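Local coordinates for protein EvpC (Edwardsiella tarda, PDB 3EAA) that probably builds hexameric Hcp rings of the type VI secretion system, which stack into a tube, and is itself secreted through this system, at residues I7-V12 / V68-A73; D19-W24 / E86-A91; S55-T60 / P81-E86; K61-A66 / Y110-A115; Y137-Q142 / G148-E153. All blocks are in the same frame, centred on the assembly; numbering follows the deposited sequence.

How the contacts relate
Contact 3 lies about 3 Å from the centre of the chain, where strand 52-62 of one sheet packs on strand 80-88 of the other. Contact 1, about 11 Å from it between centres, sets helix 67-76 on the end of strand 4-9, and contact 4, centred about 12 Å from contact 1, ties the entrance of that helix to strand 105-113. Contact 2 shares Glu-86 with contact 3. Contacts 1, 3 and 4 interleave along the sequence, and contact 2 crosses contacts 1 and 4; contact 5 follows them all, its centre about 32 Å from that of contact 4. Contacts 1, 4 and 5 reach neighbouring subunits, so helix, edge strand and late loop all lie at subunit interfaces, consistent with ring assembly.

Contact 1. Residues I7-V12 / V68-A73; sequences IKLDKV and VKLASA
Leu-9 and Leu-70 make a small, buried apolar contact that sets helix 67-76 against the end of strand 4-9, in the two-sheet beta barrel of the Hcp family. No hydrogen bond links the two segments. The meeting is through methyl groups: CD1 of Leu-9 lies 3.8 Å from CD2 of Leu-70, with the two side chains slanting across each other. The bond from the Leu-9 backbone to its side chain already aims at the helix. That of Leu-70 does not, and it is the leucine branch that closes the distance, with CG opposite the carbonyl carbon (chi1 -57°). Leu-9 also packs on Phe-80, and Leu-70 on Tyr-110 and on Lys-61, so the pair has further neighbours on both sheets.

Beyond the strand the chain turns, and Val-12 comes back toward Lys-69, the residue next to Leu-70 on the helix. There it faces the aliphatic base of Lys-69, whose ammonium leads away and forms a salt bridge with Glu-153 of a neighbouring subunit. The same helix packs Val-68 and Ala-71 on Trp-135 of that subunit. One side of helix 67-76 therefore belongs to the interior of its own chain and another to the ring interface. On the inner side, the second point of touch brings CG1 of Val-12 to 4.2 Å from CB of Lys-69.

Contact 2. Residues D19-W24 / E86-A91; sequences DKHKKW and EICTQA
Ring packing organises the contact of His-21 and Trp-24 with Glu-86 and Cys-88. Within the loop 19-24 a type II beta turn from His-21 to Trp-24 folds the two aromatic side chains together, closed by a backbone bond from Trp-24 N to His-21 O of 3.3 Å. ND1 of His-21 is held 3.5 Å above the plane of the Trp-24 ring system, over its centre, while the imidazole is also stacked with Tyr-6 of strand 4-9.

Glu-86 supplies much of the packing from the strand. Its CG lies in the imidazole plane at the ring edge. CG stands opposite the backbone N (chi1 -152°) and the chain runs on extended, which carries the carboxylate to the CE1 side of the imidazole and the CH2 end of the indole. OE1 approaches CH2 of Trp-24 at 3.5 Å. No hydrogen bond is identified across the segments, and the placing of OE2 against the imidazole is doubtful.

A sulfur-aromatic approach completes the set, with SG of Cys-88 lying 4.0 Å from the centroid of the His-21 ring in an oblique position. The backbone of Glu-86 and Cys-88 pairs with Tyr-6 and Asp-4. The arrangement is thus a connecting loop folded by its beta turn onto the outer side of an antiparallel barrel sheet.

Contact 3. Residues S55-T60 / P81-E86; sequences SVLRVT and PTLELE
No flat group meets another between Leu-57 and the pair Leu-83 and Leu-85; rings lie next to this contact instead, where Leu-83 packs on Phe-102 and Phe-128 and Leu-85 on Tyr-100. The contact proper is made wholly of leucine methyl groups, in the buried interior between strand 52-62 and strand 80-88.

Leu-57 does most of the touching. Both of its branches reach Leu-85, CD1 of Leu-57 and CD2 of Leu-57 each lying 3.8 Å from CD1 of Leu-85, so that this one methyl of Leu-85 sits at the fork of the other leucine. CD2 of Leu-57 has a second neighbour, CD2 of Leu-83, at 3.9 Å. Leu-57 is thereby shared between two residues two places apart on the facing strand. All three side chains extend with CG opposite the backbone N (chi1 168° for Leu-57), which lets their branches span a backbone separation of 9.9 Å between CA of Leu-57 and CA of Leu-85.

Neighbours in the sequence have other duties: Arg-58 forms a salt bridge with Asp-127 and Glu-84 packs on Lys-8. Since the two strands belong to different sheets and no backbone bond joins them, the leucines close the gap by packing alone, near the centre of the chain. This is the hydrophobic core of a two-sheet beta barrel, the fold that Hcp proteins share with phage tail tube proteins.

Contact 4. Residues K61-A66 / Y110-A115; sequences KWMDCA and YQCSGA
Met-63, modelled as selenomethionine, has the largest share of this contact, meeting Cys-112 and Tyr-110 where strand 52-62 leaves the four-stranded sheet of the Hcp beta barrel and turns toward helix 67-76. Its terminal methyl is the part that touches: CE of Met-63 lies 3.7 Å from SG of Cys-112 and 3.9 Å from OH of Tyr-110. The side chain is extended beyond CG and meets that of Tyr-110 at about a right angle.

Cys-112 and Tyr-110 belong to strand 105-113, the edge strand of this sheet within the chain. Residues 110-112 pair in an antiparallel ladder with a strand of a neighbouring subunit, carrying the sheet across the interface; Met-63 packs on Cys-98 of that subunit. Tyr-110 also leans on Leu-70 of the helix.

Polar bonds fix the turn that follows Met-63. OD1 of Asp-64 takes a salt bridge from NZ of Lys-61 at 2.8 Å, while the lysine has a second carboxylate partner in Glu-124. The same OD1 caps the approaching helix, accepting from N of Ala-66 at 2.9 Å (N-H...O angle 149°). The two donors reach it from opposite faces of the carboxylate plane.

Contact 5. Residues Y137-Q142 / G148-E153; sequences YVPQDQ and GKIGPE
Tyr-137 and Ile-150 come together where the chain, after strand 132-134, runs out along 137-142 and returns along 148-153 before strand 154-156. The backbones pass within 4.6 Å between CA of Val-138 and CA of Lys-149, and within 5.2 Å between CA of Tyr-137 and CA of Ile-150. One hydrogen bond crosses between them. N of Ile-150 donates to O of Tyr-137 at 2.7 Å, with an N-H...O angle of 170°. Farther out, Pro-139 pairs by its backbone with Gly-147. Being a proline, it has no N-H to give to O of Gly-148, against which its ring rests.

The side chains of Tyr-137 and Ile-150 lie alongside each other, pointing the same way. CG1 of Ile-150 sits at the edge of the tyrosine ring, in its plane, 3.9 Å from CD2 of Tyr-137. The same CG1 of Ile-150 is 3.9 Å from CD of Pro-139, so one methylene touches both the tyrosine ring and the proline ring, which lie on the same side of it. Its CG1 stands opposite the carbonyl carbon (chi1 -56°), which turns that branch toward Tyr-137 and Pro-139. Val-138 uses its CG2 methyl, which lies 3.5 Å from CG of Lys-149; beyond this the lysine bends at chi3 and its ammonium forms a salt bridge with Glu-136.

Tyr-137 and Ile-150 also pack on Asp-64 and Cys-65 of another subunit. The chemistry implies that, with a single bond directly joining the two segments, apolar side chains do much of the work of keeping this irregular loop paired, and that part of the same cluster takes part in the ring interface.

Contact 1. Residues I7-V12 / V68-A73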
# COMPACT_ATOMS: atom_id res chain seq x y z
N ILE A 7 -10.38 11.94 28.28
CA ILE A 7 -11.74 12.10 27.76
C ILE A 7 -12.81 11.66 28.75
O ILE A 7 -12.69 10.61 29.38
CB ILE A 7 -11.90 11.34 26.42
CG1 ILE A 7 -13.04 11.95 25.61
CG2 ILE A 7 -12.12 9.85 26.66
CD1 ILE A 7 -13.24 11.29 24.27
N LYS A 8 -13.86 12.47 28.89
CA LYS A 8 -14.90 12.23 29.89
C LYS A 8 -16.29 11.96 29.32
O LYS A 8 -16.76 12.64 28.41
CB LYS A 8 -14.99 13.40 30.86
CG LYS A 8 -16.29 13.43 31.64
CD LYS A 8 -16.26 14.51 32.70
CE LYS A 8 -17.35 14.30 33.73
NZ LYS A 8 -17.05 14.99 35.03
N LEU A 9 -16.95 10.95 29.89
CA LEU A 9 -18.30 10.54 29.52
C LEU A 9 -19.18 10.54 30.75
O LEU A 9 -18.74 10.17 31.84
CB LEU A 9 -18.30 9.13 28.96
CG LEU A 9 -18.10 8.87 27.47
CD1 LEU A 9 -17.56 7.46 27.30
CD2 LEU A 9 -19.40 9.04 26.71
N ASP A 10 -20.43 10.94 30.56
CA ASP A 10 -21.38 11.04 31.66
C ASP A 10 -21.73 9.68 32.24
O ASP A 10 -22.29 8.83 31.55
CB ASP A 10 -22.64 11.77 31.21
CG ASP A 10 -22.36 13.22 30.87
OD1 ASP A 10 -21.63 13.87 31.65
OD2 ASP A 10 -22.86 13.70 29.82
N LYS A 11 -21.39 9.49 33.51
CA LYS A 11 -21.61 8.23 34.22
C LYS A 11 -20.90 7.06 33.54
O LYS A 11 -21.51 6.03 33.25
CB LYS A 11 -23.11 7.93 34.40
CG LYS A 11 -23.76 8.62 35.63
CD LYS A 11 -25.23 8.21 35.84
CE LYS A 11 -26.16 8.88 34.84
NZ LYS A 11 -27.55 8.34 34.86
N VAL A 12 -19.60 7.22 33.29
CA VAL A 12 -18.79 6.20 32.63
C VAL A 12 -17.33 6.27 33.10
O VAL A 12 -16.46 6.77 32.40
CB VAL A 12 -18.82 6.33 31.08
CG1 VAL A 12 -17.95 5.25 30.44
CG2 VAL A 12 -20.24 6.23 30.56
N VAL A 68 -16.17 -2.24 28.81
CA VAL A 68 -17.45 -2.93 28.79
C VAL A 68 -18.60 -1.98 28.49
O VAL A 68 -19.51 -2.31 27.72
CB VAL A 68 -17.72 -3.70 30.08
CG1 VAL A 68 -19.14 -4.23 30.10
CG2 VAL A 68 -16.73 -4.85 30.21
N LYS A 69 -18.56 -0.79 29.08
CA LYS A 69 -19.62 0.19 28.88
C LYS A 69 -19.55 0.72 27.45
O LYS A 69 -20.57 0.99 26.82
CB LYS A 69 -19.46 1.34 29.87
CG LYS A 69 -19.05 0.88 31.28
CD LYS A 69 -20.23 0.87 32.26
CE LYS A 69 -20.83 -0.51 32.51
NZ LYS A 69 -21.97 -0.82 31.61
N LEU A 70 -18.34 0.85 26.95
CA LEU A 70 -18.14 1.29 25.58
C LEU A 70 -18.65 0.23 24.65
O LEU A 70 -19.31 0.53 23.65
CB LEU A 70 -16.66 1.57 25.33
CG LEU A 70 -16.17 2.61 26.34
CD1 LEU A 70 -14.66 2.68 26.48
CD2 LEU A 70 -16.76 3.98 26.01
N ALA A 71 -18.38 -1.02 25.00
CA ALA A 71 -18.84 -2.14 24.20
C ALA A 71 -20.36 -2.13 24.15
O ALA A 71 -20.95 -2.19 23.08
CB ALA A 71 -18.33 -3.44 24.77
N SER A 72 -20.99 -2.02 25.31
CA SER A 72 -22.44 -2.03 25.38
C SER A 72 -23.02 -0.81 24.66
O SER A 72 -24.02 -0.91 23.96
CB SER A 72 -22.88 -2.03 26.83
OG SER A 72 -22.17 -2.99 27.57
N ALA A 73 -22.38 0.33 24.85
CA ALA A 73 -22.88 1.55 24.24
C ALA A 73 -23.08 1.31 22.75
O ALA A 73 -24.14 1.60 22.19
CB ALA A 73 -21.94 2.71 24.50

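Contact 2. Residues D19-W24 / E86-A91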
# COMPACT_ATOMS: atom_id res chain seq x y z
N ASP A 19 -4.40 14.18 39.20
CA ASP A 19 -5.25 15.07 39.98
C ASP A 19 -6.43 15.63 39.20
O ASP A 19 -7.58 15.40 39.56
CB ASP A 19 -4.40 16.20 40.55
CG ASP A 19 -3.34 15.69 41.51
OD1 ASP A 19 -3.68 14.81 42.33
OD2 ASP A 19 -2.18 16.15 41.45
N LYS A 20 -6.16 16.34 38.12
CA LYS A 20 -7.22 17.05 37.39
C LYS A 20 -8.15 16.15 36.56
O LYS A 20 -9.17 16.62 36.06
CB LYS A 20 -6.61 18.15 36.51
N HIS A 21 -7.82 14.87 36.43
CA HIS A 21 -8.63 13.98 35.60
C HIS A 21 -8.91 12.63 36.26
O HIS A 21 -8.64 11.57 35.69
CB HIS A 21 -7.99 13.79 34.23
CG HIS A 21 -7.73 15.06 33.51
ND1 HIS A 21 -8.58 15.56 32.53
CD2 HIS A 21 -6.73 15.97 33.62
CE1 HIS A 21 -8.11 16.70 32.08
NE2 HIS A 21 -6.98 16.98 32.72
N LYS A 22 -9.48 12.67 37.46
CA LYS A 22 -9.69 11.47 38.25
C LYS A 22 -10.77 10.57 37.63
O LYS A 22 -11.89 11.03 37.36
CB LYS A 22 -10.03 11.83 39.69
CG LYS A 22 -8.90 12.56 40.42
CD LYS A 22 -9.37 13.16 41.74
CE LYS A 22 -8.28 13.99 42.41
NZ LYS A 22 -8.61 14.37 43.81
N LYS A 23 -10.42 9.30 37.42
CA LYS A 23 -11.33 8.32 36.84
C LYS A 23 -11.76 8.63 35.39
O LYS A 23 -12.63 7.97 34.83
CB LYS A 23 -12.55 8.10 37.75
CG LYS A 23 -12.24 7.31 39.01
CD LYS A 23 -13.32 7.47 40.09
CE LYS A 23 -14.31 6.30 40.11
NZ LYS A 23 -15.02 6.19 41.43
N TRP A 24 -11.14 9.65 34.80
CA TRP A 24 -11.32 9.92 33.39
C TRP A 24 -10.76 8.76 32.59
O TRP A 24 -10.06 7.92 33.14
CB TRP A 24 -10.54 11.17 33.00
CG TRP A 24 -11.23 12.43 33.31
CD1 TRP A 24 -11.71 12.83 34.52
CD2 TRP A 24 -11.52 13.49 32.39
NE1 TRP A 24 -12.28 14.07 34.41
CE2 TRP A 24 -12.18 14.50 33.12
CE3 TRP A 24 -11.28 13.68 31.02
CZ2 TRP A 24 -12.60 15.69 32.52
CZ3 TRP A 24 -11.71 14.86 30.44
CH2 TRP A 24 -12.36 15.84 31.19
N GLU A 86 -9.87 16.48 26.26
CA GLU A 86 -8.94 17.38 26.91
C GLU A 86 -7.49 16.94 26.76
O GLU A 86 -7.09 15.86 27.22
CB GLU A 86 -9.31 17.48 28.39
CG GLU A 86 -8.94 18.77 29.04
CD GLU A 86 -9.71 19.01 30.33
OE1 GLU A 86 -10.95 18.90 30.31
OE2 GLU A 86 -9.07 19.31 31.36
N ILE A 87 -6.69 17.77 26.10
CA ILE A 87 -5.28 17.50 25.95
C ILE A 87 -4.52 18.45 26.86
O ILE A 87 -4.71 19.66 26.83
CB ILE A 87 -4.82 17.67 24.49
CG1 ILE A 87 -5.85 17.11 23.52
CG2 ILE A 87 -3.50 16.97 24.26
CD1 ILE A 87 -6.94 18.09 23.14
N CYS A 88 -3.64 17.89 27.68
CA CYS A 88 -2.98 18.64 28.74
C CYS A 88 -1.47 18.57 28.62
O CYS A 88 -0.92 17.50 28.37
CB CYS A 88 -3.41 18.11 30.11
SG CYS A 88 -5.19 17.95 30.36
N THR A 89 -0.81 19.70 28.83
CA THR A 89 0.63 19.81 28.68
C THR A 89 1.41 18.93 29.66
O THR A 89 1.08 18.87 30.83
CB THR A 89 1.08 21.24 28.90
OG1 THR A 89 0.68 21.67 30.21
CG2 THR A 89 0.45 22.15 27.84
N GLN A 90 2.45 18.28 29.16
CA GLN A 90 3.34 17.50 30.00
C GLN A 90 4.08 18.39 30.97
O GLN A 90 4.15 18.09 32.16
N ALA A 91 4.63 19.49 30.46
CA ALA A 91 5.32 20.45 31.30
C ALA A 91 4.41 21.58 31.75
O ALA A 91 3.19 21.43 31.78

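Contact 3. Residues S55-T60 / P81-E86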
# COMPACT_ATOMS: atom_id res chain seq x y z
N SER A 55 -16.76 15.46 11.06
CA SER A 55 -16.42 14.06 11.20
C SER A 55 -16.55 13.41 12.54
O SER A 55 -16.59 14.05 13.52
CB SER A 55 -15.06 13.74 10.59
OG SER A 55 -14.07 13.74 11.52
N VAL A 56 -16.64 12.10 12.58
CA VAL A 56 -16.66 11.44 13.86
C VAL A 56 -15.32 11.70 14.53
O VAL A 56 -14.35 12.08 13.86
CB VAL A 56 -16.89 9.94 13.69
CG1 VAL A 56 -17.06 9.28 15.03
CG2 VAL A 56 -18.13 9.71 12.84
N LEU A 57 -15.27 11.52 15.84
CA LEU A 57 -14.01 11.58 16.57
C LEU A 57 -13.54 10.16 16.75
O LEU A 57 -14.33 9.29 17.14
CB LEU A 57 -14.22 12.23 17.93
CG LEU A 57 -13.04 12.09 18.90
CD1 LEU A 57 -12.03 13.19 18.68
CD2 LEU A 57 -13.53 12.13 20.34
N ARG A 58 -12.27 9.90 16.46
CA ARG A 58 -11.75 8.54 16.56
C ARG A 58 -10.79 8.41 17.71
O ARG A 58 -9.64 8.85 17.65
CB ARG A 58 -11.03 8.14 15.28
CG ARG A 58 -11.93 7.97 14.10
CD ARG A 58 -11.25 7.18 13.02
NE ARG A 58 -11.36 5.75 13.23
CZ ARG A 58 -11.15 4.86 12.26
NH1 ARG A 58 -10.83 5.29 11.05
NH2 ARG A 58 -11.27 3.56 12.50
N VAL A 59 -11.24 7.76 18.76
CA VAL A 59 -10.40 7.65 19.93
C VAL A 59 -9.60 6.36 19.92
O VAL A 59 -10.07 5.33 19.46
CB VAL A 59 -11.23 7.80 21.21
CG1 VAL A 59 -10.58 7.06 22.37
CG2 VAL A 59 -11.39 9.27 21.52
N THR A 60 -8.37 6.43 20.40
CA THR A 60 -7.57 5.23 20.62
C THR A 60 -7.16 5.15 22.09
O THR A 60 -6.78 6.14 22.69
CB THR A 60 -6.33 5.20 19.71
OG1 THR A 60 -6.74 5.31 18.35
CG2 THR A 60 -5.59 3.89 19.88
N PRO A 81 -25.07 12.77 27.03
CA PRO A 81 -25.33 14.20 26.87
C PRO A 81 -24.08 14.92 26.44
O PRO A 81 -24.14 15.91 25.71
CB PRO A 81 -25.67 14.64 28.30
CG PRO A 81 -25.87 13.37 29.09
CD PRO A 81 -25.00 12.37 28.44
N THR A 82 -22.95 14.42 26.89
CA THR A 82 -21.73 15.21 26.84
C THR A 82 -20.46 14.39 26.87
O THR A 82 -20.25 13.57 27.76
CB THR A 82 -21.70 16.18 28.03
OG1 THR A 82 -22.70 17.18 27.83
CG2 THR A 82 -20.34 16.82 28.17
N LEU A 83 -19.62 14.64 25.88
CA LEU A 83 -18.28 14.10 25.85
C LEU A 83 -17.28 15.25 25.85
O LEU A 83 -17.34 16.13 25.01
CB LEU A 83 -18.09 13.24 24.60
CG LEU A 83 -16.69 12.66 24.48
CD1 LEU A 83 -16.56 11.47 25.40
CD2 LEU A 83 -16.39 12.29 23.04
N GLU A 84 -16.37 15.24 26.82
CA GLU A 84 -15.35 16.26 26.92
C GLU A 84 -13.98 15.70 26.58
O GLU A 84 -13.48 14.82 27.25
CB GLU A 84 -15.29 16.83 28.34
CG GLU A 84 -16.47 17.70 28.73
CD GLU A 84 -16.60 17.86 30.24
OE1 GLU A 84 -15.63 18.33 30.89
OE2 GLU A 84 -17.67 17.52 30.77
N LEU A 85 -13.37 16.23 25.54
CA LEU A 85 -11.99 15.87 25.24
C LEU A 85 -11.03 16.93 25.78
O LEU A 85 -11.32 18.14 25.75
CB LEU A 85 -11.78 15.65 23.75
CG LEU A 85 -10.56 14.78 23.45
CD1 LEU A 85 -10.76 13.97 22.18
CD2 LEU A 85 -9.29 15.63 23.37
N GLU A 86 -9.87 16.48 26.26
CA GLU A 86 -8.94 17.38 26.91
C GLU A 86 -7.49 16.94 26.76
O GLU A 86 -7.09 15.86 27.22
CB GLU A 86 -9.31 17.48 28.39
CG GLU A 86 -8.94 18.77 29.04
CD GLU A 86 -9.71 19.01 30.33
OE1 GLU A 86 -10.95 18.90 30.31
OE2 GLU A 86 -9.07 19.31 31.36

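Contact 4. Residues K61-A66 / Y110-A115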
# COMPACT_ATOMS: atom_id res chain seq x y z
N LYS A 61 -7.25 3.95 22.65
CA LYS A 61 -6.90 3.74 24.05
C LYS A 61 -6.78 2.26 24.37
O LYS A 61 -7.15 1.41 23.56
CB LYS A 61 -7.93 4.41 24.97
CG LYS A 61 -9.37 4.28 24.50
CD LYS A 61 -10.01 3.00 24.99
CE LYS A 61 -10.76 3.21 26.30
NZ LYS A 61 -11.37 1.94 26.80
N TRP A 62 -6.24 1.95 25.55
CA TRP A 62 -6.10 0.57 26.00
C TRP A 62 -7.44 0.10 26.50
O TRP A 62 -8.39 0.87 26.57
CB TRP A 62 -5.09 0.44 27.13
CG TRP A 62 -3.71 0.90 26.77
CD1 TRP A 62 -2.94 1.81 27.45
CD2 TRP A 62 -2.94 0.49 25.64
NE1 TRP A 62 -1.73 1.98 26.81
CE2 TRP A 62 -1.71 1.18 25.69
CE3 TRP A 62 -3.17 -0.39 24.58
CZ2 TRP A 62 -0.72 1.02 24.73
CZ3 TRP A 62 -2.18 -0.55 23.62
CH2 TRP A 62 -0.97 0.15 23.70
N MSE A 63 -7.50 -1.17 26.86
CA MSE A 63 -8.64 -1.67 27.60
C MSE A 63 -8.58 -1.12 29.00
O MSE A 63 -7.52 -1.08 29.63
CB MSE A 63 -8.61 -3.19 27.68
CG MSE A 63 -9.48 -3.88 26.65
SE MSE A 63 -10.00 -5.68 27.21
CE MSE A 63 -11.44 -5.96 25.92
N ASP A 64 -9.72 -0.69 29.50
CA ASP A 64 -9.79 -0.32 30.89
C ASP A 64 -11.14 -0.72 31.44
O ASP A 64 -11.75 -1.69 30.99
CB ASP A 64 -9.54 1.18 31.05
CG ASP A 64 -10.14 1.97 29.93
OD1 ASP A 64 -11.32 1.72 29.62
OD2 ASP A 64 -9.44 2.84 29.37
N CYS A 65 -11.59 0.03 32.42
CA CYS A 65 -12.83 -0.25 33.11
C CYS A 65 -13.99 0.31 32.30
O CYS A 65 -15.15 0.06 32.63
CB CYS A 65 -12.80 0.43 34.47
SG CYS A 65 -12.27 2.13 34.35
N ALA A 66 -13.68 1.08 31.27
CA ALA A 66 -14.73 1.71 30.49
C ALA A 66 -15.11 0.83 29.33
O ALA A 66 -16.21 0.92 28.80
CB ALA A 66 -14.29 3.06 30.01
N TYR A 110 -17.22 0.30 18.05
CA TYR A 110 -16.23 -0.08 19.01
C TYR A 110 -15.48 -1.21 18.36
O TYR A 110 -16.08 -2.14 17.82
CB TYR A 110 -16.91 -0.58 20.28
CG TYR A 110 -15.97 -1.35 21.17
CD1 TYR A 110 -15.34 -0.72 22.24
CD2 TYR A 110 -15.69 -2.68 20.94
CE1 TYR A 110 -14.47 -1.41 23.05
CE2 TYR A 110 -14.82 -3.36 21.73
CZ TYR A 110 -14.21 -2.73 22.79
OH TYR A 110 -13.34 -3.41 23.60
N GLN A 111 -14.15 -1.12 18.37
CA GLN A 111 -13.34 -2.20 17.84
C GLN A 111 -12.36 -2.65 18.89
O GLN A 111 -11.94 -1.86 19.74
CB GLN A 111 -12.58 -1.77 16.57
CG GLN A 111 -13.45 -1.58 15.34
CD GLN A 111 -13.71 -2.87 14.61
OE1 GLN A 111 -12.85 -3.76 14.56
NE2 GLN A 111 -14.90 -3.00 14.03
N CYS A 112 -11.99 -3.93 18.82
CA CYS A 112 -11.07 -4.50 19.78
C CYS A 112 -10.04 -5.35 19.08
O CYS A 112 -10.31 -5.88 18.01
CB CYS A 112 -11.82 -5.33 20.82
SG CYS A 112 -10.81 -5.57 22.29
N SER A 113 -8.86 -5.48 19.68
CA SER A 113 -7.78 -6.24 19.07
C SER A 113 -6.63 -6.42 20.05
O SER A 113 -6.38 -5.55 20.88
CB SER A 113 -7.28 -5.54 17.80
OG SER A 113 -6.24 -4.62 18.09
N GLY A 114 -5.92 -7.54 19.95
CA GLY A 114 -4.84 -7.83 20.88
C GLY A 114 -3.56 -8.30 20.23
O GLY A 114 -3.54 -9.35 19.59
N ALA A 115 -2.50 -7.52 20.41
CA ALA A 115 -1.18 -7.80 19.85
C ALA A 115 -0.72 -9.24 20.02
O ALA A 115 -0.09 -9.81 19.12

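Contact 5. Residues Y137-Q142 / G148-E153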
# COMPACT_ATOMS: atom_id res chain seq x y z
N TYR A 137 -8.95 26.72 22.74
CA TYR A 137 -7.51 26.51 22.78
C TYR A 137 -6.88 27.49 23.77
O TYR A 137 -7.41 28.58 24.01
CB TYR A 137 -6.93 26.78 21.39
CG TYR A 137 -5.41 26.82 21.34
CD1 TYR A 137 -4.67 25.66 21.19
CD2 TYR A 137 -4.72 28.03 21.42
CE1 TYR A 137 -3.30 25.68 21.14
CE2 TYR A 137 -3.33 28.06 21.37
CZ TYR A 137 -2.63 26.88 21.22
OH TYR A 137 -1.24 26.87 21.16
N VAL A 138 -5.75 27.11 24.34
CA VAL A 138 -5.02 27.99 25.25
C VAL A 138 -3.53 27.94 24.95
O VAL A 138 -2.92 26.88 25.02
CB VAL A 138 -5.24 27.57 26.72
CG1 VAL A 138 -4.33 28.35 27.64
CG2 VAL A 138 -6.69 27.78 27.12
N PRO A 139 -2.93 29.10 24.62
CA PRO A 139 -1.49 29.28 24.44
C PRO A 139 -0.72 29.03 25.74
O PRO A 139 -1.34 28.89 26.80
CB PRO A 139 -1.37 30.76 24.07
CG PRO A 139 -2.64 31.36 24.55
CD PRO A 139 -3.65 30.32 24.24
N GLN A 140 0.60 28.99 25.66
CA GLN A 140 1.44 28.78 26.84
C GLN A 140 2.63 29.75 26.83
O GLN A 140 3.34 29.87 25.83
CB GLN A 140 1.93 27.33 26.89
CG GLN A 140 2.55 26.90 28.22
CD GLN A 140 3.02 25.44 28.22
OE1 GLN A 140 2.97 24.75 29.24
NE2 GLN A 140 3.48 24.97 27.06
N ASP A 141 2.82 30.44 27.95
CA ASP A 141 3.95 31.36 28.10
C ASP A 141 5.27 30.60 28.13
O ASP A 141 5.44 29.69 28.95
CB ASP A 141 3.79 32.21 29.37
N GLN A 142 6.19 30.97 27.25
CA GLN A 142 7.52 30.41 27.27
C GLN A 142 8.09 30.39 28.68
O GLN A 142 8.99 29.61 28.99
N GLY A 148 -3.82 33.75 27.77
CA GLY A 148 -5.24 33.91 27.60
C GLY A 148 -5.87 32.79 26.79
O GLY A 148 -5.24 32.24 25.89
N LYS A 149 -7.11 32.46 27.10
CA LYS A 149 -7.82 31.42 26.36
C LYS A 149 -8.40 31.96 25.06
O LYS A 149 -8.91 33.08 25.02
CB LYS A 149 -8.93 30.79 27.20
CG LYS A 149 -9.62 29.64 26.50
CD LYS A 149 -10.76 29.07 27.33
CE LYS A 149 -10.27 28.14 28.43
NZ LYS A 149 -11.42 27.47 29.11
N ILE A 150 -8.34 31.15 24.00
CA ILE A 150 -8.77 31.60 22.68
C ILE A 150 -10.22 31.26 22.38
O ILE A 150 -10.56 30.11 22.09
CB ILE A 150 -7.86 31.08 21.56
CG1 ILE A 150 -6.41 31.49 21.82
CG2 ILE A 150 -8.33 31.61 20.20
CD1 ILE A 150 -6.24 32.93 22.28
N GLY A 151 -11.06 32.30 22.43
CA GLY A 151 -12.51 32.25 22.28
C GLY A 151 -13.09 30.89 21.91
O GLY A 151 -12.96 30.44 20.77
N PRO A 152 -13.73 30.23 22.88
CA PRO A 152 -14.49 28.98 22.70
C PRO A 152 -15.52 29.11 21.59
O PRO A 152 -16.53 29.80 21.74
CB PRO A 152 -15.21 28.82 24.04
CG PRO A 152 -15.10 30.21 24.70
CD PRO A 152 -13.75 30.66 24.29
N GLU A 153 -15.27 28.45 20.47
CA GLU A 153 -16.21 28.47 19.37
C GLU A 153 -16.59 27.04 19.00
O GLU A 153 -16.07 26.09 19.59
CB GLU A 153 -15.63 29.22 18.17
CG GLU A 153 -15.64 30.73 18.35
CD GLU A 153 -14.53 31.42 17.61
OE1 GLU A 153 -14.42 31.24 16.38
OE2 GLU A 153 -13.76 32.15 18.27